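Local coordinates for uncharacterized protein (Thermus thermophilus HB8, PDB 6SCE) that acts as a DNA-cleaving nuclease of type III CRISPR defence, switched on by cyclic oligoadenylate, at residues Tyr189-Val193 with Phe212-Ala216; Met204-Ser210 with Trp253-Tyr257; Tyr230-Leu235 with Val246-Trp250; Thr540-Gly544 with Phe554-Lys558. All coordinates share one frame; numbering follows the deposited sequence.

Interaction 1 (Tyr189-Val193 with Phe212-Ala216)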
loop_
_atom_site.group_PDB
_atom_site.type_symbol
_atom_site.label_atom_id
_atom_site.label_comp_id
_atom_site.label_asym_id
_atom_site.label_seq_id
_atom_site.Cartn_x
_atom_site.Cartn_y
_atom_site.Cartn_z
ATOM N N TYR A 189 -2.872 -13.980 10.560
ATOM C CA TYR A 189 -2.742 -14.630 9.256
ATOM C C TYR A 189 -4.130 -15.077 8.825
ATOM O O TYR A 189 -4.925 -15.509 9.653
ATOM C CB TYR A 189 -1.821 -15.850 9.348
ATOM C CG TYR A 189 -0.438 -15.528 9.850
ATOM C CD1 TYR A 189 -0.186 -15.413 11.210
ATOM C CD2 TYR A 189 0.611 -15.329 8.973
ATOM C CE1 TYR A 189 1.069 -15.100 11.688
ATOM C CE2 TYR A 189 1.887 -15.031 9.438
ATOM C CZ TYR A 189 2.109 -14.911 10.797
ATOM O OH TYR A 189 3.363 -14.582 11.255
ATOM N N TRP A 190 -4.431 -14.932 7.544
ATOM C CA TRP A 190 -5.697 -15.386 6.958
ATOM C C TRP A 190 -5.254 -16.493 5.982
ATOM O O TRP A 190 -4.541 -16.244 5.025
ATOM C CB TRP A 190 -6.376 -14.237 6.258
ATOM C CG TRP A 190 -7.736 -14.497 5.662
ATOM C CD1 TRP A 190 -8.132 -14.194 4.398
ATOM C CD2 TRP A 190 -8.869 -15.094 6.302
ATOM N NE1 TRP A 190 -9.448 -14.562 4.195
ATOM C CE2 TRP A 190 -9.921 -15.125 5.351
ATOM C CE3 TRP A 190 -9.094 -15.612 7.574
ATOM C CZ2 TRP A 190 -11.179 -15.648 5.639
ATOM C CZ3 TRP A 190 -10.356 -16.142 7.870
ATOM C CH2 TRP A 190 -11.383 -16.139 6.909
ATOM N N TYR A 191 -5.617 -17.714 6.321
ATOM C CA TYR A 191 -5.046 -18.908 5.697
ATOM C C TYR A 191 -6.126 -19.626 4.895
ATOM O O TYR A 191 -7.176 -19.979 5.409
ATOM C CB TYR A 191 -4.475 -19.792 6.783
ATOM C CG TYR A 191 -3.777 -21.050 6.325
ATOM C CD1 TYR A 191 -4.486 -22.236 6.139
ATOM C CD2 TYR A 191 -2.415 -21.075 6.126
ATOM C CE1 TYR A 191 -3.847 -23.413 5.750
ATOM C CE2 TYR A 191 -1.776 -22.247 5.719
ATOM C CZ TYR A 191 -2.501 -23.408 5.564
ATOM O OH TYR A 191 -1.836 -24.546 5.167
ATOM N N TRP A 192 -5.827 -19.835 3.622
ATOM C CA TRP A 192 -6.783 -20.358 2.623
ATOM C C TRP A 192 -6.999 -21.842 2.870
ATOM O O TRP A 192 -6.044 -22.598 2.995
ATOM C CB TRP A 192 -6.180 -20.106 1.249
ATOM C CG TRP A 192 -6.783 -20.712 -0.009
ATOM C CD1 TRP A 192 -6.803 -22.028 -0.354
ATOM C CD2 TRP A 192 -7.341 -19.996 -1.123
ATOM N NE1 TRP A 192 -7.366 -22.178 -1.602
ATOM C CE2 TRP A 192 -7.697 -20.947 -2.099
ATOM C CE3 TRP A 192 -7.559 -18.651 -1.396
ATOM C CZ2 TRP A 192 -8.280 -20.586 -3.336
ATOM C CZ3 TRP A 192 -8.137 -18.292 -2.602
ATOM C CH2 TRP A 192 -8.492 -19.269 -3.565
ATOM N N VAL A 193 -8.260 -22.232 2.967
ATOM C CA VAL A 193 -8.626 -23.638 3.131
ATOM C C VAL A 193 -9.760 -23.926 2.156
ATOM O O VAL A 193 -10.622 -23.076 1.882
ATOM C CB VAL A 193 -9.048 -23.990 4.578
ATOM C CG1 VAL A 193 -7.844 -23.923 5.497
ATOM C CG2 VAL A 193 -10.164 -23.090 5.069
ATOM N N PHE A 212 -9.283 -12.739 -1.735
ATOM C CA PHE A 212 -8.720 -13.293 -0.512
ATOM C C PHE A 212 -7.740 -12.310 0.132
ATOM O O PHE A 212 -7.691 -12.184 1.337
ATOM C CB PHE A 212 -8.000 -14.616 -0.809
ATOM C CG PHE A 212 -7.682 -15.409 0.406
ATOM C CD1 PHE A 212 -8.684 -16.080 1.081
ATOM C CD2 PHE A 212 -6.389 -15.436 0.913
ATOM C CE1 PHE A 212 -8.407 -16.826 2.202
ATOM C CE2 PHE A 212 -6.109 -16.160 2.052
ATOM C CZ PHE A 212 -7.117 -16.852 2.704
ATOM N N SER A 213 -6.955 -11.641 -0.691
ATOM C CA SER A 213 -6.056 -10.629 -0.220
ATOM C C SER A 213 -6.803 -9.441 0.415
ATOM O O SER A 213 -6.485 -9.006 1.517
ATOM C CB SER A 213 -5.172 -10.159 -1.343
ATOM O OG SER A 213 -4.599 -8.937 -0.950
ATOM N N GLY A 214 -7.825 -8.939 -0.250
ATOM C CA GLY A 214 -8.642 -7.860 0.332
ATOM C C GLY A 214 -9.316 -8.300 1.624
ATOM O O GLY A 214 -9.394 -7.540 2.609
ATOM N N GLU A 215 -9.764 -9.545 1.653
ATOM C CA GLU A 215 -10.416 -10.100 2.825
ATOM C C GLU A 215 -9.480 -10.174 4.030
ATOM O O GLU A 215 -9.876 -9.870 5.170
ATOM C CB GLU A 215 -10.927 -11.484 2.474
ATOM C CG GLU A 215 -11.831 -12.115 3.467
ATOM C CD GLU A 215 -12.377 -13.441 2.974
ATOM O OE1 GLU A 215 -11.640 -14.227 2.305
ATOM O OE2 GLU A 215 -13.532 -13.719 3.323
ATOM N N ALA A 216 -8.241 -10.597 3.785
ATOM C CA ALA A 216 -7.205 -10.668 4.828
ATOM C C ALA A 216 -6.994 -9.288 5.424
ATOM O O ALA A 216 -6.872 -9.138 6.644
ATOM C CB ALA A 216 -5.885 -11.183 4.243
#
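Phe212 pushes its ring between Trp190 and Trp192, two residues apart on strand 187-192, and meets them in different ways. Over one face lies the five-membered ring of Trp190 in an offset stack, centroids 4.2 Å apart and planes 17° from parallel, with Trp190 CD1 only 3.3 Å from Phe212 CZ. The opposite face receives the edge of Trp192: CE3 stands 3.7 Å from Phe212 CG, and the ring planes are 70° apart, an edge-to-face pair. The indole nitrogen of Trp192 points elsewhere, to His231. This aromatic cluster fills the space between strand 187-192 and helix 206-220, the first two members of a beta-alpha-beta unit completed by strand 225-229, and the two run roughly antiparallel. One turn on, Glu215 reaches out with an extended chain and takes a hydrogen bond from Trp190 NE1 to OE1 at 2.9 Å. The donor keeps OE1 in the indole plane but comes from above the carboxylate plane. With chi1 at -176°, Trp190 swings its CG away from its own backbone N, which carries the indole to the Phe212 face and NE1 to Glu215. A leucine at Trp190 would probably leave one face of Phe212 without its stacking partner and Glu215 OE1 without this donor. Ala216 closes the contact, its CB 3.7 Å from Trp190 CB at the root of the indole.

Interaction 2 (Met204-Ser210 with Trp253-Tyr257)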
loop_
_atom_site.group_PDB
_atom_site.type_symbol
_atom_site.label_atom_id
_atom_site.label_comp_id
_atom_site.label_asym_id
_atom_site.label_seq_id
_atom_site.Cartn_x
_atom_site.Cartn_y
_atom_site.Cartn_z
HETATM N N MSE A 204 -7.342 -22.382 -9.422
HETATM C CA MSE A 204 -7.435 -21.181 -8.552
HETATM C C MSE A 204 -7.671 -20.010 -9.459
HETATM O O MSE A 204 -7.008 -19.897 -10.494
HETATM C CB MSE A 204 -6.124 -20.936 -7.844
HETATM C CG MSE A 204 -5.611 -22.188 -7.167
HETATM SE SE MSE A 204 -4.026 -21.883 -6.045
HETATM C CE MSE A 204 -4.999 -21.578 -4.349
ATOM N N SER A 205 -8.605 -19.125 -9.121
ATOM C CA SER A 205 -8.879 -17.994 -10.011
ATOM C C SER A 205 -8.239 -16.705 -9.572
ATOM O O SER A 205 -7.948 -16.495 -8.386
ATOM C CB SER A 205 -10.371 -17.792 -10.197
ATOM O OG SER A 205 -10.993 -17.350 -9.019
ATOM N N ARG A 206 -8.024 -15.833 -10.554
ATOM C CA ARG A 206 -7.581 -14.486 -10.296
ATOM C C ARG A 206 -8.584 -13.795 -9.366
ATOM O O ARG A 206 -8.172 -13.122 -8.427
ATOM C CB ARG A 206 -7.428 -13.718 -11.614
ATOM C CG ARG A 206 -6.829 -12.339 -11.467
ATOM C CD ARG A 206 -7.066 -11.470 -12.700
ATOM N NE ARG A 206 -5.952 -11.476 -13.656
ATOM C CZ ARG A 206 -4.756 -10.913 -13.456
ATOM N NH1 ARG A 206 -3.836 -10.965 -14.407
ATOM N NH2 ARG A 206 -4.457 -10.308 -12.308
ATOM N N LYS A 207 -9.885 -13.999 -9.605
ATOM C CA LYS A 207 -10.933 -13.401 -8.776
ATOM C C LYS A 207 -10.818 -13.863 -7.313
ATOM O O LYS A 207 -10.879 -13.039 -6.409
ATOM C CB LYS A 207 -12.336 -13.742 -9.288
ATOM C CG LYS A 207 -12.681 -13.177 -10.661
ATOM N N ALA A 208 -10.648 -15.166 -7.085
ATOM C CA ALA A 208 -10.619 -15.681 -5.717
ATOM C C ALA A 208 -9.335 -15.244 -4.991
ATOM O O ALA A 208 -9.383 -14.922 -3.802
ATOM C CB ALA A 208 -10.758 -17.201 -5.677
ATOM N N LEU A 209 -8.205 -15.240 -5.693
ATOM C CA LEU A 209 -6.942 -14.792 -5.108
ATOM C C LEU A 209 -6.977 -13.314 -4.725
ATOM O O LEU A 209 -6.572 -12.949 -3.620
ATOM C CB LEU A 209 -5.782 -15.059 -6.029
ATOM C CG LEU A 209 -5.434 -16.534 -6.171
ATOM C CD1 LEU A 209 -4.405 -16.684 -7.274
ATOM C CD2 LEU A 209 -4.943 -17.153 -4.870
ATOM N N SER A 210 -7.538 -12.467 -5.590
ATOM C CA SER A 210 -7.587 -11.046 -5.294
ATOM C C SER A 210 -8.526 -10.767 -4.153
ATOM O O SER A 210 -8.206 -9.978 -3.234
ATOM C CB SER A 210 -7.967 -10.223 -6.550
ATOM O OG SER A 210 -9.276 -10.458 -6.985
ATOM N N TRP A 253 -0.456 -13.922 -10.333
ATOM C CA TRP A 253 -1.610 -13.400 -9.622
ATOM C C TRP A 253 -1.331 -13.145 -8.140
ATOM O O TRP A 253 -1.698 -12.090 -7.613
ATOM C CB TRP A 253 -2.791 -14.322 -9.810
ATOM C CG TRP A 253 -3.213 -14.465 -11.231
ATOM C CD1 TRP A 253 -2.930 -13.614 -12.255
ATOM C CD2 TRP A 253 -3.995 -15.524 -11.794
ATOM N NE1 TRP A 253 -3.496 -14.071 -13.414
ATOM C CE2 TRP A 253 -4.155 -15.244 -13.162
ATOM C CE3 TRP A 253 -4.563 -16.684 -11.278
ATOM C CZ2 TRP A 253 -4.857 -16.087 -14.028
ATOM C CZ3 TRP A 253 -5.277 -17.532 -12.145
ATOM C CH2 TRP A 253 -5.426 -17.216 -13.492
ATOM N N ALA A 254 -0.668 -14.085 -7.470
ATOM C CA ALA A 254 -0.346 -13.948 -6.057
ATOM C C ALA A 254 0.576 -12.764 -5.788
ATOM O O ALA A 254 0.380 -12.031 -4.813
ATOM C CB ALA A 254 0.282 -15.217 -5.515
ATOM N N ARG A 255 1.593 -12.593 -6.629
ATOM C CA ARG A 255 2.460 -11.443 -6.493
ATOM C C ARG A 255 1.659 -10.141 -6.688
ATOM O O ARG A 255 1.812 -9.215 -5.905
ATOM C CB ARG A 255 3.626 -11.506 -7.474
ATOM C CG ARG A 255 4.622 -10.368 -7.272
ATOM C CD ARG A 255 5.804 -10.458 -8.221
ATOM N NE ARG A 255 6.933 -11.176 -7.631
ATOM C CZ ARG A 255 8.144 -11.251 -8.181
ATOM N NH1 ARG A 255 8.403 -10.652 -9.344
ATOM N NH2 ARG A 255 9.106 -11.930 -7.568
ATOM N N GLU A 256 0.801 -10.115 -7.700
ATOM C CA GLU A 256 0.020 -8.933 -8.032
ATOM C C GLU A 256 -0.916 -8.489 -6.913
ATOM O O GLU A 256 -1.041 -7.293 -6.652
ATOM C CB GLU A 256 -0.754 -9.162 -9.309
ATOM C CG GLU A 256 -1.617 -7.973 -9.717
ATOM C CD GLU A 256 -1.742 -7.849 -11.198
ATOM O OE1 GLU A 256 -0.694 -7.586 -11.840
ATOM O OE2 GLU A 256 -2.881 -8.011 -11.711
ATOM N N TYR A 257 -1.554 -9.429 -6.227
ATOM C CA TYR A 257 -2.493 -9.059 -5.164
ATOM C C TYR A 257 -1.956 -9.179 -3.752
ATOM O O TYR A 257 -2.716 -9.045 -2.777
ATOM C CB TYR A 257 -3.770 -9.854 -5.331
ATOM C CG TYR A 257 -4.375 -9.719 -6.697
ATOM C CD1 TYR A 257 -4.750 -8.480 -7.210
ATOM C CD2 TYR A 257 -4.599 -10.845 -7.475
ATOM C CE1 TYR A 257 -5.312 -8.368 -8.475
ATOM C CE2 TYR A 257 -5.170 -10.754 -8.722
ATOM C CZ TYR A 257 -5.525 -9.522 -9.227
ATOM O OH TYR A 257 -6.094 -9.491 -10.490
#
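Arg206 sets out with CG trans to its backbone N (chi1 -174°) and then bends at chi3 (-95°), a path that delivers the guanidinium to Glu256 and Tyr257. CB sits over the six-membered ring of Trp253, 3.9 Å from its centroid, a CH-pi contact. Further out, one guanidinium face rests against the Trp253 NE1 corner. NH2 donates twice: to Tyr257 OH at 2.6 Å, close to the guanidinium plane, and to Glu256 OE2 at 2.8 Å in a salt bridge tilted from it. Glu256 OE2 also meets the hydroxyl of Thr540, so the carboxylate has a second partner. A methionine in place of Arg206 would probably leave Glu256 without its positive mate and Tyr257 OH without this donor. One turn along, Ser210 CB stands almost exactly above the centre of the Tyr257 ring, 3.4 Å from the centroid, while Leu209 CD1 packs 3.8 Å from Trp253 CB. At the start of the first helix Ser205 OG caps Ala208 N. The two helix segments run roughly side by side, 37° apart, as expected of neighbouring helices in successive beta-alpha-beta crossovers of an alpha/beta domain.

Interaction 3 (Tyr230-Leu235 with Val246-Trp250)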
loop_
_atom_site.group_PDB
_atom_site.type_symbol
_atom_site.label_atom_id
_atom_site.label_comp_id
_atom_site.label_asym_id
_atom_site.label_seq_id
_atom_site.Cartn_x
_atom_site.Cartn_y
_atom_site.Cartn_z
ATOM N N TYR A 230 -1.011 -23.508 -2.515
ATOM C CA TYR A 230 -1.480 -23.697 -3.862
ATOM C C TYR A 230 -2.036 -25.116 -4.058
ATOM O O TYR A 230 -1.703 -26.043 -3.313
ATOM C CB TYR A 230 -0.423 -23.305 -4.898
ATOM C CG TYR A 230 0.870 -24.083 -4.891
ATOM C CD1 TYR A 230 0.940 -25.355 -5.436
ATOM C CD2 TYR A 230 2.048 -23.522 -4.385
ATOM C CE1 TYR A 230 2.137 -26.054 -5.453
ATOM C CE2 TYR A 230 3.249 -24.213 -4.413
ATOM C CZ TYR A 230 3.291 -25.481 -4.948
ATOM O OH TYR A 230 4.480 -26.182 -4.968
ATOM N N HIS A 231 -2.902 -25.237 -5.044
ATOM C CA HIS A 231 -3.674 -26.464 -5.302
ATOM C C HIS A 231 -2.847 -27.466 -6.127
ATOM O O HIS A 231 -3.062 -27.634 -7.328
ATOM C CB HIS A 231 -4.939 -26.099 -6.054
ATOM C CG HIS A 231 -5.979 -25.431 -5.198
ATOM N ND1 HIS A 231 -7.238 -25.127 -5.667
ATOM C CD2 HIS A 231 -5.945 -25.009 -3.905
ATOM C CE1 HIS A 231 -7.942 -24.558 -4.699
ATOM N NE2 HIS A 231 -7.183 -24.475 -3.621
ATOM N N LYS A 232 -1.950 -28.132 -5.433
ATOM C CA LYS A 232 -1.018 -29.059 -6.034
ATOM C C LYS A 232 -1.759 -30.216 -6.700
ATOM O O LYS A 232 -1.328 -30.670 -7.756
ATOM C CB LYS A 232 -0.028 -29.587 -5.010
ATOM C CG LYS A 232 1.187 -30.215 -5.674
ATOM C CD LYS A 232 2.168 -30.733 -4.656
ATOM C CE LYS A 232 3.088 -29.635 -4.174
ATOM N NZ LYS A 232 4.081 -30.199 -3.226
ATOM N N ALA A 233 -2.876 -30.659 -6.114
ATOM C CA ALA A 233 -3.662 -31.723 -6.722
ATOM C C ALA A 233 -4.197 -31.295 -8.097
ATOM O O ALA A 233 -4.210 -32.085 -9.039
ATOM C CB ALA A 233 -4.791 -32.170 -5.820
ATOM N N HIS A 234 -4.599 -30.039 -8.245
ATOM C CA HIS A 234 -4.962 -29.564 -9.560
ATOM C C HIS A 234 -3.782 -29.588 -10.548
ATOM O O HIS A 234 -3.953 -29.968 -11.712
ATOM C CB HIS A 234 -5.543 -28.157 -9.545
ATOM C CG HIS A 234 -5.968 -27.690 -10.895
ATOM N ND1 HIS A 234 -7.112 -28.149 -11.506
ATOM C CD2 HIS A 234 -5.407 -26.809 -11.754
ATOM C CE1 HIS A 234 -7.244 -27.562 -12.678
ATOM N NE2 HIS A 234 -6.221 -26.742 -12.852
ATOM N N LEU A 235 -2.619 -29.151 -10.101
ATOM C CA LEU A 235 -1.424 -29.166 -10.956
ATOM C C LEU A 235 -1.096 -30.603 -11.440
ATOM O O LEU A 235 -0.692 -30.796 -12.591
ATOM C CB LEU A 235 -0.218 -28.629 -10.205
ATOM C CG LEU A 235 -0.238 -27.140 -9.852
ATOM C CD1 LEU A 235 1.059 -26.797 -9.155
ATOM C CD2 LEU A 235 -0.496 -26.274 -11.066
ATOM N N VAL A 246 -0.096 -23.057 -15.715
ATOM C CA VAL A 246 -1.074 -22.845 -14.638
ATOM C C VAL A 246 -0.388 -22.287 -13.416
ATOM O O VAL A 246 -0.841 -21.281 -12.842
ATOM C CB VAL A 246 -1.809 -24.130 -14.272
ATOM C CG1 VAL A 246 -2.626 -23.933 -12.988
ATOM C CG2 VAL A 246 -2.723 -24.558 -15.410
ATOM N N PHE A 247 0.721 -22.917 -13.036
ATOM C CA PHE A 247 1.476 -22.504 -11.882
ATOM C C PHE A 247 2.052 -21.097 -11.996
ATOM O O PHE A 247 2.045 -20.318 -11.009
ATOM C CB PHE A 247 2.613 -23.472 -11.609
ATOM C CG PHE A 247 3.279 -23.229 -10.307
ATOM C CD1 PHE A 247 2.536 -23.248 -9.133
ATOM C CD2 PHE A 247 4.637 -22.943 -10.240
ATOM C CE1 PHE A 247 3.140 -23.002 -7.912
ATOM C CE2 PHE A 247 5.251 -22.691 -9.013
ATOM C CZ PHE A 247 4.503 -22.721 -7.853
ATOM N N ALA A 248 2.568 -20.781 -13.177
ATOM C CA ALA A 248 3.090 -19.442 -13.454
ATOM C C ALA A 248 1.990 -18.381 -13.321
ATOM O O ALA A 248 2.242 -17.289 -12.817
ATOM C CB ALA A 248 3.708 -19.387 -14.858
ATOM N N ARG A 249 0.797 -18.706 -13.780
ATOM C CA ARG A 249 -0.365 -17.817 -13.646
ATOM C C ARG A 249 -0.695 -17.546 -12.177
ATOM O O ARG A 249 -0.873 -16.395 -11.791
ATOM C CB ARG A 249 -1.585 -18.378 -14.350
ATOM C CG ARG A 249 -1.539 -18.255 -15.869
ATOM C CD ARG A 249 -2.894 -18.509 -16.485
ATOM N NE ARG A 249 -3.321 -19.915 -16.455
ATOM C CZ ARG A 249 -3.088 -20.812 -17.422
ATOM N NH1 ARG A 249 -2.373 -20.491 -18.499
ATOM N NH2 ARG A 249 -3.552 -22.046 -17.302
ATOM N N TRP A 250 -0.769 -18.599 -11.372
ATOM C CA TRP A 250 -0.988 -18.464 -9.903
ATOM C C TRP A 250 0.074 -17.626 -9.210
ATOM O O TRP A 250 -0.225 -16.758 -8.357
ATOM C CB TRP A 250 -1.023 -19.827 -9.219
ATOM C CG TRP A 250 -2.116 -20.732 -9.681
ATOM C CD1 TRP A 250 -3.175 -20.423 -10.472
ATOM C CD2 TRP A 250 -2.255 -22.103 -9.336
ATOM N NE1 TRP A 250 -3.961 -21.533 -10.666
ATOM C CE2 TRP A 250 -3.420 -22.574 -9.959
ATOM C CE3 TRP A 250 -1.499 -22.980 -8.551
ATOM C CZ2 TRP A 250 -3.841 -23.900 -9.846
ATOM C CZ3 TRP A 250 -1.926 -24.298 -8.433
ATOM C CH2 TRP A 250 -3.091 -24.732 -9.055
#
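Tyr230 and Leu235 face Trp250 and Val246 with CA atoms 8.0 Å apart at the first pair and 7.3 Å at the second, and no hydrogen bond joins the two backbones. The contact lies within one crossover of the alpha/beta sheet: leaving strand 225-229, the chain makes an inverse gamma turn centred on His231, which also stands at the N-cap of the short helix 232-236, and then folds back so that helix 240-257 packs against this beginning. Trp250 carries most of the packing. Leu235 packs obliquely against its six-membered ring, CD2 3.6 Å from CZ3, the two side chains pointing in opposite directions as they pass. Tyr230 CB touches the same ring at CE3, 3.8 Å away, and the carbonyl O of His231 lies at its edge, near the ring plane. His234 adds its CD2 at CZ2. The polar ends are held from the loop that leads into helix 206-220: Trp250 NE1 bonds to Asp203, and the ring nitrogens ND1 of His231 and His234 bond to the carbonyl oxygens of Lys202 and Ala201. On the partly exposed side, Phe247 turns an edge to the face of Tyr230, with planes 64° apart. Tyr230 takes the chi1 of 62° that tucks CG between its own N and carbonyl carbon, and this presents the ring broadside. Leu235 fills in between, CD1 against Phe247 and CD2 3.7 Å from Val246 CG1. Phe247 CE1 stands over the centre of the Tyr230 ring, 3.7 Å from CE2.

Interaction 4 (Thr540-Gly544 with Phe554-Lys558)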
loop_
_atom_site.group_PDB
_atom_site.type_symbol
_atom_site.label_atom_id
_atom_site.label_comp_id
_atom_site.label_asym_id
_atom_site.label_seq_id
_atom_site.Cartn_x
_atom_site.Cartn_y
_atom_site.Cartn_z
ATOM N N THR A 540 -2.565 -8.358 -16.905
ATOM C CA THR A 540 -3.716 -7.489 -16.591
ATOM C C THR A 540 -3.839 -6.365 -17.618
ATOM O O THR A 540 -2.854 -5.742 -17.992
ATOM C CB THR A 540 -3.643 -6.876 -15.174
ATOM O OG1 THR A 540 -3.744 -7.902 -14.191
ATOM C CG2 THR A 540 -4.783 -5.903 -14.938
ATOM N N GLU A 541 -5.069 -6.113 -18.061
ATOM C CA GLU A 541 -5.357 -5.126 -19.096
ATOM C C GLU A 541 -6.083 -3.973 -18.488
ATOM O O GLU A 541 -6.915 -4.169 -17.609
ATOM C CB GLU A 541 -6.289 -5.715 -20.164
ATOM C CG GLU A 541 -5.598 -6.591 -21.184
ATOM C CD GLU A 541 -6.583 -7.375 -22.031
ATOM O OE1 GLU A 541 -7.621 -6.796 -22.420
ATOM O OE2 GLU A 541 -6.317 -8.567 -22.299
ATOM N N VAL A 542 -5.807 -2.772 -18.977
ATOM C CA VAL A 542 -6.586 -1.620 -18.568
ATOM C C VAL A 542 -7.023 -0.823 -19.792
ATOM O O VAL A 542 -6.351 -0.833 -20.808
ATOM C CB VAL A 542 -5.784 -0.687 -17.618
ATOM C CG1 VAL A 542 -5.446 -1.411 -16.320
ATOM C CG2 VAL A 542 -4.536 -0.180 -18.310
ATOM N N ASP A 543 -8.098 -0.050 -19.637
ATOM C CA ASP A 543 -8.626 0.805 -20.720
ATOM C C ASP A 543 -8.074 2.230 -20.736
ATOM O O ASP A 543 -8.294 2.995 -21.685
ATOM C CB ASP A 543 -10.144 0.851 -20.617
ATOM C CG ASP A 543 -10.783 -0.503 -20.865
ATOM O OD1 ASP A 543 -10.120 -1.361 -21.464
ATOM O OD2 ASP A 543 -11.934 -0.699 -20.428
ATOM N N GLY A 544 -7.356 2.592 -19.669
ATOM C CA GLY A 544 -6.722 3.877 -19.589
ATOM C C GLY A 544 -6.002 4.012 -18.251
ATOM O O GLY A 544 -6.223 3.237 -17.324
ATOM N N PHE A 554 -6.530 3.998 -12.656
ATOM C CA PHE A 554 -6.794 3.091 -13.756
ATOM C C PHE A 554 -8.221 3.327 -14.224
ATOM O O PHE A 554 -9.118 3.564 -13.413
ATOM C CB PHE A 554 -6.642 1.641 -13.307
ATOM C CG PHE A 554 -5.248 1.278 -12.901
ATOM C CD1 PHE A 554 -4.161 1.662 -13.674
ATOM C CD2 PHE A 554 -5.020 0.541 -11.749
ATOM C CE1 PHE A 554 -2.873 1.329 -13.295
ATOM C CE2 PHE A 554 -3.735 0.200 -11.372
ATOM C CZ PHE A 554 -2.667 0.578 -12.143
ATOM N N VAL A 555 -8.420 3.236 -15.535
ATOM C CA VAL A 555 -9.715 3.520 -16.141
ATOM C C VAL A 555 -10.298 2.230 -16.716
ATOM O O VAL A 555 -9.576 1.443 -17.365
ATOM C CB VAL A 555 -9.590 4.554 -17.277
ATOM C CG1 VAL A 555 -10.964 4.899 -17.855
ATOM C CG2 VAL A 555 -8.895 5.814 -16.789
ATOM N N GLU A 556 -11.588 2.001 -16.456
ATOM C CA GLU A 556 -12.314 0.875 -17.086
ATOM C C GLU A 556 -13.498 1.466 -17.834
ATOM O O GLU A 556 -14.258 2.236 -17.253
ATOM C CB GLU A 556 -12.791 -0.145 -16.042
ATOM C CG GLU A 556 -13.563 -1.344 -16.597
ATOM C CD GLU A 556 -12.696 -2.347 -17.342
ATOM O OE1 GLU A 556 -11.454 -2.294 -17.229
ATOM O OE2 GLU A 556 -13.267 -3.211 -18.040
ATOM N N CYS A 557 -13.639 1.084 -19.104
ATOM C CA CYS A 557 -14.668 1.613 -20.004
ATOM C C CYS A 557 -15.553 0.477 -20.491
ATOM O O CYS A 557 -15.048 -0.492 -21.057
ATOM C CB CYS A 557 -14.027 2.248 -21.230
ATOM S SG CYS A 557 -13.133 3.770 -20.876
ATOM N N LYS A 558 -16.857 0.603 -20.267
ATOM C CA LYS A 558 -17.818 -0.449 -20.620
ATOM C C LYS A 558 -19.059 0.160 -21.284
ATOM O O LYS A 558 -19.380 1.334 -21.053
ATOM C CB LYS A 558 -18.228 -1.245 -19.374
ATOM C CG LYS A 558 -17.163 -2.211 -18.847
ATOM C CD LYS A 558 -16.778 -3.263 -19.877
ATOM C CE LYS A 558 -16.250 -4.523 -19.215
ATOM N NZ LYS A 558 -15.478 -5.348 -20.171
#
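A classic beta bulge shapes this hairpin, in which Asp543 and Gly544 of strand 541-548 both face Val555 of strand 551-558. Asp543, Glu556 and Lys558 follow the Asp…Glu-X-Lys spacing of the PD-(D/E)XK nucleases, consistent with a nuclease active site here. Asp543 N donates to Val555 O at 3.1 Å, with the carbonyl directed almost straight at it. In return Val555 N gives a bond to Gly544 O at 2.8 Å from well above the carbonyl plane. The bulge brings the Asp543 side chain across the partner strand: OD2 offers its anti lone pair to Cys557 N in a nearly straight bond of 2.8 Å (169°), a backbone N-H that helps hold the carboxylate in place. Glu556 starts out on the other side, but its chain bends at chi2 (73°) and returns the carboxylate toward Asp543, bringing two like-charged oxygens, OD2 of Asp543 and OE1 of Glu556, to 3.6 Å. Arg567 pairs with Glu556 OE1, while Lys558 makes a long, weak ion pair with Glu556 OE2. At the other end, Val542 CG1 lies 4.3 Å from Phe554 CD1.

In the fold
From the N terminus, interaction 1 opens at strand 187-192, and interaction 2 opens at 204-210 before interaction 1 has closed on helix 206-220, so the two cross. Interaction 3, joining 230-235 to 246-250, is nested inside the loop that interaction 2 closes at 253-257. These three tie together successive crossovers of one alpha/beta domain: selenomethionine Met204 touches both Trp192 and His231, and Ser213 OG probably bonds to Tyr257 O. Interaction 4 follows much later and closes the short hairpin 541-558 of another sheet. Its Thr540 probably bonds to Glu256, linking that sheet to interaction 2.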